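Local coordinates for protein polyisoprenyl-teichoic acid--peptidoglycan teichoic acid transferase TagV (Bacillus subtilis, PDB 6UF3) that is a LytR-CpsA-Psr family protein of the bacterial cell envelope, built on a mixed beta-sheet packed against helices, at residues S7-G12 with E75-V80; D48-L53 with Y238-A243; L222-S227 with E247-T252. All coordinates share one frame; numbering follows the deposited sequence.

Interaction 1: residues S7-G12 with E75-V80; sequences SILFMG and ETVETV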
# COMPACT_ATOMS: atom_id res chain seq x y z
N SER A 7 6.68 -10.82 2.95
CA SER A 7 6.08 -9.68 2.27
C SER A 7 4.74 -9.30 2.90
O SER A 7 4.08 -10.12 3.53
CB SER A 7 5.86 -10.00 0.79
OG SER A 7 5.03 -11.15 0.69
N ILE A 8 4.37 -8.03 2.73
CA ILE A 8 3.08 -7.49 3.16
C ILE A 8 2.44 -6.78 1.97
O ILE A 8 3.10 -5.99 1.29
CB ILE A 8 3.21 -6.49 4.33
CG1 ILE A 8 4.08 -7.05 5.45
CG2 ILE A 8 1.82 -6.11 4.85
CD1 ILE A 8 4.38 -6.02 6.53
N LEU A 9 1.16 -7.07 1.72
CA LEU A 9 0.37 -6.28 0.78
C LEU A 9 -0.55 -5.36 1.57
O LEU A 9 -1.35 -5.84 2.39
CB LEU A 9 -0.45 -7.17 -0.16
CG LEU A 9 -1.48 -6.42 -1.04
CD1 LEU A 9 -0.80 -5.44 -2.01
CD2 LEU A 9 -2.38 -7.41 -1.83
N PHE A 10 -0.45 -4.06 1.32
CA PHE A 10 -1.31 -3.05 1.89
C PHE A 10 -2.36 -2.67 0.86
O PHE A 10 -2.03 -2.26 -0.25
CB PHE A 10 -0.50 -1.81 2.28
CG PHE A 10 0.46 -2.03 3.42
CD1 PHE A 10 1.75 -2.47 3.16
CD2 PHE A 10 0.08 -1.78 4.73
CE1 PHE A 10 2.65 -2.67 4.21
CE2 PHE A 10 0.97 -1.99 5.77
CZ PHE A 10 2.26 -2.43 5.50
N MET A 11 -3.63 -2.82 1.23
CA MET A 11 -4.78 -2.52 0.38
C MET A 11 -5.55 -1.37 1.00
O MET A 11 -5.95 -1.46 2.17
CB MET A 11 -5.66 -3.76 0.21
CG MET A 11 -5.01 -4.86 -0.61
SD MET A 11 -5.83 -6.47 -0.41
CE MET A 11 -5.13 -7.00 1.15
N GLY A 12 -5.73 -0.30 0.25
CA GLY A 12 -6.62 0.79 0.62
C GLY A 12 -7.87 0.74 -0.25
O GLY A 12 -7.78 0.70 -1.47
N GLU A 75 -8.83 -12.56 -3.70
CA GLU A 75 -8.57 -12.40 -5.13
C GLU A 75 -7.50 -11.34 -5.38
O GLU A 75 -6.63 -11.53 -6.23
CB GLU A 75 -9.88 -12.07 -5.86
CG GLU A 75 -9.76 -11.91 -7.36
CD GLU A 75 -9.36 -13.18 -8.09
OE1 GLU A 75 -9.55 -14.28 -7.56
OE2 GLU A 75 -8.83 -13.08 -9.22
N THR A 76 -7.52 -10.24 -4.62
CA THR A 76 -6.47 -9.24 -4.80
C THR A 76 -5.09 -9.80 -4.44
O THR A 76 -4.12 -9.61 -5.19
CB THR A 76 -6.76 -8.00 -3.94
OG1 THR A 76 -7.97 -7.40 -4.38
CG2 THR A 76 -5.65 -6.99 -4.10
N VAL A 77 -4.99 -10.50 -3.31
CA VAL A 77 -3.72 -11.09 -2.89
C VAL A 77 -3.20 -12.03 -3.96
O VAL A 77 -2.02 -11.97 -4.35
CB VAL A 77 -3.87 -11.81 -1.54
CG1 VAL A 77 -2.63 -12.67 -1.28
CG2 VAL A 77 -4.04 -10.78 -0.40
N GLU A 78 -4.05 -12.92 -4.46
CA GLU A 78 -3.58 -13.89 -5.44
C GLU A 78 -3.23 -13.22 -6.77
O GLU A 78 -2.29 -13.64 -7.45
CB GLU A 78 -4.63 -14.97 -5.65
CG GLU A 78 -4.04 -16.31 -6.01
CD GLU A 78 -5.10 -17.32 -6.44
OE1 GLU A 78 -6.30 -16.98 -6.43
OE2 GLU A 78 -4.72 -18.46 -6.79
N THR A 79 -3.98 -12.19 -7.16
CA THR A 79 -3.66 -11.48 -8.38
C THR A 79 -2.31 -10.77 -8.27
O THR A 79 -1.51 -10.79 -9.22
CB THR A 79 -4.78 -10.49 -8.73
OG1 THR A 79 -5.99 -11.22 -8.95
CG2 THR A 79 -4.44 -9.70 -10.00
N VAL A 80 -2.01 -10.18 -7.11
CA VAL A 80 -0.71 -9.55 -6.89
C VAL A 80 0.39 -10.60 -6.86
O VAL A 80 1.48 -10.39 -7.42
CB VAL A 80 -0.75 -8.71 -5.61
CG1 VAL A 80 0.68 -8.27 -5.21
CG2 VAL A 80 -1.63 -7.50 -5.83
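Where Leu-9 and Met-11 of strand 7-12 meet Thr-76, Val-77 and Val-80 of helix 75-80, no aromatic ring takes part. The one ring here, Phe-10, belongs to the other side of the strand, and Ile-8 CG2 lies over one of its faces, 3.6 Å above the plane and shifted toward the rim. On the helix side the meeting is apolar, methyl on methyl for Leu-9 and sulphur on methyl for Met-11. Leu-9 has CG anti to its backbone N (chi1 171°), and its CD2 methyl does the touching. CD2 lies 4.0 Å from both Thr-76 CG2 and Val-77 CG2. Val-80 CG2 is next, 4.1 Å from the same Leu-9 CD2. One branch thus meets three methyls along a single turn of helix. The Leu-9 side chain crosses that of Thr-76 at about a right angle and slides past Val-77 in the opposite direction. Met-11 comes alongside Thr-76, antiparallel to it, with SD 3.7 Å from Thr-76 CG2. A bend at chi3 (-80°) sets the Met-11 CE methyl 4.2 Å from Val-77 CG2. Thr-76 is therefore used as an apolar residue on this side, while its OG1 makes a weak bond back to Gly-72 O. One turn on, the hydroxyl of Thr-79 donates to Glu-75 O (OG1 to O, 2.8 Å), approaching from the opposite face of the carbonyl plane to the helical N-H of Thr-79; Ala-54 N also bonds to that hydroxyl. Val-30 beside Leu-9 and Leu-28 beside Met-11 extend the apolar layer onto strand 25-34. The axes of segments 7-12 and 75-80 come within 10.2 Å of each other, their directions 128° apart, helix 72-84 lying on one face of the mixed sheet over strand 6-13, the helix-on-sheet layering of an alpha/beta fold.

Interaction 2: residues D48-L53 with Y238-A243; sequences DTRVQL and YFEPDA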
# COMPACT_ATOMS: atom_id res chain seq x y z
N ASP A 48 -4.83 1.12 -12.29
CA ASP A 48 -5.25 0.77 -13.64
C ASP A 48 -4.33 -0.23 -14.32
O ASP A 48 -4.46 -0.45 -15.53
CB ASP A 48 -5.35 2.03 -14.50
CG ASP A 48 -6.33 3.05 -13.93
OD1 ASP A 48 -7.53 2.75 -13.90
OD2 ASP A 48 -5.89 4.15 -13.52
N THR A 49 -3.41 -0.86 -13.58
CA THR A 49 -2.48 -1.79 -14.21
C THR A 49 -3.24 -2.95 -14.85
O THR A 49 -4.04 -3.64 -14.20
CB THR A 49 -1.47 -2.32 -13.19
OG1 THR A 49 -0.81 -1.22 -12.56
CG2 THR A 49 -0.40 -3.16 -13.90
N ARG A 50 -2.98 -3.17 -16.14
CA ARG A 50 -3.66 -4.20 -16.92
C ARG A 50 -3.05 -5.57 -16.63
O ARG A 50 -1.88 -5.82 -16.95
CB ARG A 50 -3.58 -3.85 -18.41
CG ARG A 50 -4.35 -4.79 -19.34
CD ARG A 50 -4.52 -4.12 -20.70
NE ARG A 50 -5.02 -5.02 -21.74
CZ ARG A 50 -4.26 -5.64 -22.63
NH1 ARG A 50 -2.94 -5.47 -22.62
NH2 ARG A 50 -4.80 -6.44 -23.54
N VAL A 51 -3.83 -6.47 -16.02
CA VAL A 51 -3.33 -7.75 -15.53
C VAL A 51 -4.40 -8.81 -15.76
O VAL A 51 -5.59 -8.52 -15.91
CB VAL A 51 -2.97 -7.73 -14.03
CG1 VAL A 51 -1.90 -6.68 -13.73
CG2 VAL A 51 -4.23 -7.51 -13.18
N GLN A 52 -3.96 -10.07 -15.74
CA GLN A 52 -4.88 -11.20 -15.68
C GLN A 52 -5.27 -11.44 -14.23
O GLN A 52 -4.41 -11.58 -13.36
CB GLN A 52 -4.26 -12.46 -16.28
CG GLN A 52 -5.26 -13.59 -16.51
CD GLN A 52 -6.12 -13.38 -17.74
OE1 GLN A 52 -5.66 -12.88 -18.77
NE2 GLN A 52 -7.39 -13.76 -17.64
N LEU A 53 -6.58 -11.49 -13.96
CA LEU A 53 -7.01 -11.78 -12.60
C LEU A 53 -6.67 -13.22 -12.24
O LEU A 53 -6.77 -14.11 -13.08
CB LEU A 53 -8.52 -11.57 -12.46
CG LEU A 53 -8.99 -10.13 -12.67
CD1 LEU A 53 -10.49 -10.00 -12.41
CD2 LEU A 53 -8.19 -9.18 -11.80
N TYR A 238 -5.89 2.21 -19.44
CA TYR A 238 -5.14 1.19 -18.73
C TYR A 238 -3.69 1.63 -18.58
O TYR A 238 -3.18 2.40 -19.39
CB TYR A 238 -5.14 -0.14 -19.47
CG TYR A 238 -6.49 -0.80 -19.53
CD1 TYR A 238 -7.38 -0.51 -20.56
CD2 TYR A 238 -6.86 -1.73 -18.57
CE1 TYR A 238 -8.61 -1.13 -20.62
CE2 TYR A 238 -8.09 -2.35 -18.62
CZ TYR A 238 -8.96 -2.05 -19.64
OH TYR A 238 -10.19 -2.67 -19.69
N PHE A 239 -3.04 1.12 -17.55
CA PHE A 239 -1.59 1.23 -17.43
C PHE A 239 -0.98 -0.10 -17.82
O PHE A 239 -1.15 -1.10 -17.11
CB PHE A 239 -1.18 1.62 -16.01
CG PHE A 239 0.29 1.89 -15.86
CD1 PHE A 239 0.89 2.93 -16.55
CD2 PHE A 239 1.08 1.10 -15.04
CE1 PHE A 239 2.25 3.19 -16.41
CE2 PHE A 239 2.45 1.36 -14.89
CZ PHE A 239 3.02 2.41 -15.58
N GLU A 240 -0.29 -0.14 -18.96
CA GLU A 240 0.28 -1.38 -19.44
C GLU A 240 1.69 -1.54 -18.89
O GLU A 240 2.55 -0.71 -19.20
CB GLU A 240 0.30 -1.42 -20.96
CG GLU A 240 0.93 -2.67 -21.55
CD GLU A 240 0.10 -3.93 -21.36
OE1 GLU A 240 -1.08 -3.84 -20.94
OE2 GLU A 240 0.64 -5.01 -21.64
N PRO A 241 1.96 -2.58 -18.10
CA PRO A 241 3.30 -2.73 -17.51
C PRO A 241 4.34 -3.12 -18.54
O PRO A 241 4.10 -3.96 -19.41
CB PRO A 241 3.10 -3.85 -16.48
CG PRO A 241 1.85 -4.62 -16.99
CD PRO A 241 0.99 -3.55 -17.57
N ASP A 242 5.51 -2.50 -18.41
CA ASP A 242 6.67 -2.87 -19.22
C ASP A 242 7.18 -4.25 -18.81
O ASP A 242 7.48 -4.50 -17.64
CB ASP A 242 7.74 -1.80 -19.04
CG ASP A 242 8.95 -2.03 -19.92
OD1 ASP A 242 9.71 -2.98 -19.65
OD2 ASP A 242 9.16 -1.23 -20.86
N ALA A 243 7.30 -5.14 -19.80
CA ALA A 243 7.62 -6.54 -19.52
C ALA A 243 9.04 -6.73 -18.98
O ALA A 243 9.25 -7.49 -18.03
CB ALA A 243 7.41 -7.39 -20.78
O HOH W 1 -0.89 -6.44 -19.80
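Arg-50 sets CD over one face of the Tyr-238 ring, 4.0 Å from Tyr-238 CG, its chain crossing the tyrosine at a slant. Extended from CG to NE, the chain runs between the Tyr-238 ring on one side and the Glu-240 carboxylate on the other, and its guanidinium stands 75° from the ring plane. NH1 donates to Glu-240 OE1 at 3.0 Å in a salt bridge, with OE1 almost exactly in the guanidinium plane. Seen from the acceptor, NH1 comes from above the carboxylate plane. The bend in Glu-240 at chi2 (71°) brings its CD back toward Arg-50, although its CB points away. A water 3.1 Å from Arg-50 O probably bridges to the carboxylate, its bond to Glu-240 OE2 being weak.

The backbones are joined at a single beta bridge, Thr-49 with Phe-239, the two segments running in the same direction; it ties the hairpin of strands 226-231 and 236-241 to the loop leading into strand 50-51. Phe-239 supplies both bonds: its N donates to Asp-48 O, and its O accepts from Arg-50 N, each at 2.9 Å. Its side chain lies beside that of Thr-49, pointing the same way, with Thr-49 OG1 at the ring edge, 3.9 Å from Phe-239 CD2. That hydroxyl is bonded to Pro-46 O, while Thr-49 CG2 packs 3.9 Å from Pro-241 CD.

Interaction 3: residues L222-S227 with E247-T252; sequences LSITGS and EKVRKT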
# COMPACT_ATOMS: atom_id res chain seq x y z
N LEU A 222 11.03 0.37 -5.60
CA LEU A 222 10.97 -0.11 -6.97
C LEU A 222 9.75 0.47 -7.66
O LEU A 222 8.87 1.06 -7.02
CB LEU A 222 10.92 -1.64 -7.01
CG LEU A 222 11.96 -2.37 -6.15
CD1 LEU A 222 11.87 -3.87 -6.37
CD2 LEU A 222 13.37 -1.89 -6.45
N SER A 223 9.70 0.31 -8.98
CA SER A 223 8.65 0.93 -9.78
C SER A 223 8.13 -0.05 -10.81
O SER A 223 8.90 -0.78 -11.42
CB SER A 223 9.17 2.19 -10.50
OG SER A 223 9.60 3.17 -9.58
N ILE A 224 6.81 -0.04 -11.01
CA ILE A 224 6.21 -0.67 -12.18
C ILE A 224 6.17 0.39 -13.27
O ILE A 224 5.30 1.27 -13.27
CB ILE A 224 4.82 -1.24 -11.90
CG1 ILE A 224 4.85 -2.24 -10.74
CG2 ILE A 224 4.26 -1.89 -13.16
CD1 ILE A 224 5.63 -3.50 -11.03
N THR A 225 7.13 0.35 -14.19
CA THR A 225 7.09 1.24 -15.33
C THR A 225 6.15 0.67 -16.40
O THR A 225 5.82 -0.52 -16.41
CB THR A 225 8.49 1.45 -15.91
OG1 THR A 225 9.01 0.21 -16.38
CG2 THR A 225 9.44 2.02 -14.83
N GLY A 226 5.71 1.55 -17.29
CA GLY A 226 4.78 1.13 -18.31
C GLY A 226 4.28 2.31 -19.12
O GLY A 226 4.84 3.40 -19.07
N SER A 227 3.20 2.06 -19.86
CA SER A 227 2.68 3.03 -20.82
C SER A 227 1.19 3.23 -20.62
O SER A 227 0.47 2.29 -20.29
CB SER A 227 2.93 2.57 -22.27
OG SER A 227 4.29 2.26 -22.49
N GLU A 247 10.08 -8.02 -15.24
CA GLU A 247 10.94 -9.16 -14.96
C GLU A 247 12.04 -8.79 -13.98
O GLU A 247 12.38 -9.57 -13.09
CB GLU A 247 11.53 -9.73 -16.26
CG GLU A 247 10.57 -10.64 -17.03
CD GLU A 247 9.93 -11.72 -16.16
OE1 GLU A 247 10.64 -12.32 -15.32
OE2 GLU A 247 8.72 -11.96 -16.31
N LYS A 248 12.60 -7.57 -14.12
CA LYS A 248 13.62 -7.14 -13.16
C LYS A 248 13.03 -6.92 -11.76
O LYS A 248 13.65 -7.28 -10.76
CB LYS A 248 14.31 -5.86 -13.67
CG LYS A 248 15.43 -5.34 -12.76
CD LYS A 248 16.56 -6.33 -12.66
CE LYS A 248 17.79 -5.72 -11.99
NZ LYS A 248 18.86 -6.74 -11.89
N VAL A 249 11.85 -6.30 -11.68
CA VAL A 249 11.20 -6.12 -10.38
C VAL A 249 10.96 -7.47 -9.72
O VAL A 249 11.22 -7.66 -8.52
CB VAL A 249 9.88 -5.34 -10.52
CG1 VAL A 249 9.05 -5.44 -9.23
CG2 VAL A 249 10.15 -3.89 -10.86
N ARG A 250 10.43 -8.43 -10.49
CA ARG A 250 10.21 -9.78 -9.98
C ARG A 250 11.49 -10.36 -9.42
O ARG A 250 11.51 -10.86 -8.29
CB ARG A 250 9.66 -10.68 -11.09
CG ARG A 250 8.22 -10.40 -11.49
CD ARG A 250 7.81 -11.25 -12.69
NE ARG A 250 6.38 -11.15 -12.92
CZ ARG A 250 5.77 -11.64 -14.00
NH1 ARG A 250 6.48 -12.24 -14.96
NH2 ARG A 250 4.46 -11.51 -14.12
N LYS A 251 12.58 -10.30 -10.20
CA LYS A 251 13.83 -10.90 -9.75
C LYS A 251 14.35 -10.20 -8.50
O LYS A 251 14.89 -10.85 -7.59
CB LYS A 251 14.88 -10.84 -10.86
CG LYS A 251 14.89 -12.07 -11.76
CD LYS A 251 16.16 -12.14 -12.59
CE LYS A 251 16.07 -11.26 -13.82
NZ LYS A 251 15.12 -11.81 -14.83
N THR A 252 14.18 -8.88 -8.42
CA THR A 252 14.67 -8.13 -7.27
C THR A 252 13.91 -8.51 -6.00
O THR A 252 14.52 -8.74 -4.95
CB THR A 252 14.54 -6.63 -7.55
OG1 THR A 252 15.32 -6.32 -8.71
CG2 THR A 252 15.05 -5.81 -6.36
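Leu-222 and Thr-252 reach toward each other tip to tip, Leu-222 CD1 lying 3.7 Å from Thr-252 CG2. This is the closing of the C-terminal helix 243-257 onto strand 220-222, an outermost strand of the mixed sheet, and onto the chain that leaves it for the hairpin of strands 226-231 and 236-241. The tight part centres on Val-249, a buried residue whose two methyls do different jobs. Its CG2, anti to the carbonyl carbon, presses to 3.4 Å from Ser-223 O, a backbone oxygen. CG1 meets apolar ends instead, 4.3 Å from Leu-222 CD1 and as far from Ile-224 CD1. The CB of Ile-224 points neither toward the helix nor away from it, and CD1 then turns in toward it. Leu-43 of strand 39-44 touches Leu-222, Ile-224 and Val-249 alike, so sheet and helix together enclose these side chains.

The looser side begins at Ser-223, which is exposed and whose CB points away from the helix. No hydrogen bond crosses between the segments, though Thr-225 N is held by Asn-245 OD1 near the start of the helix. Thr-252 divides its branches: CG2 goes to the leucine, while OG1 donates to Lys-248 O at 2.8 Å, from the face of that carbonyl plane opposite the one used by Thr-252 N.

In the fold
Interaction 2 touches both of the others. Toward interaction 1, centre to centre 15 Å away, the join is side-chain packing: helix 75-80 turns Thr-79 to the chain of 48-53, with Thr-79 CG2 3.9 Å from Val-51 CG2. Toward interaction 3 the centres are 12 Å apart and the join is two probable backbone hydrogen bonds at and just beyond the hairpin, Glu-240 N to Ser-227 O (2.9 Å) and Asp-242 N to Thr-225 O (2.8 Å), with the Phe-239 ring packed on Ile-224 O. Directly after Asp-242, the helix of interaction 3 begins. Interactions 1 and 3 do not touch, their nearest atoms being about 7 Å apart, and both pack a helix against the mixed sheet or its edge.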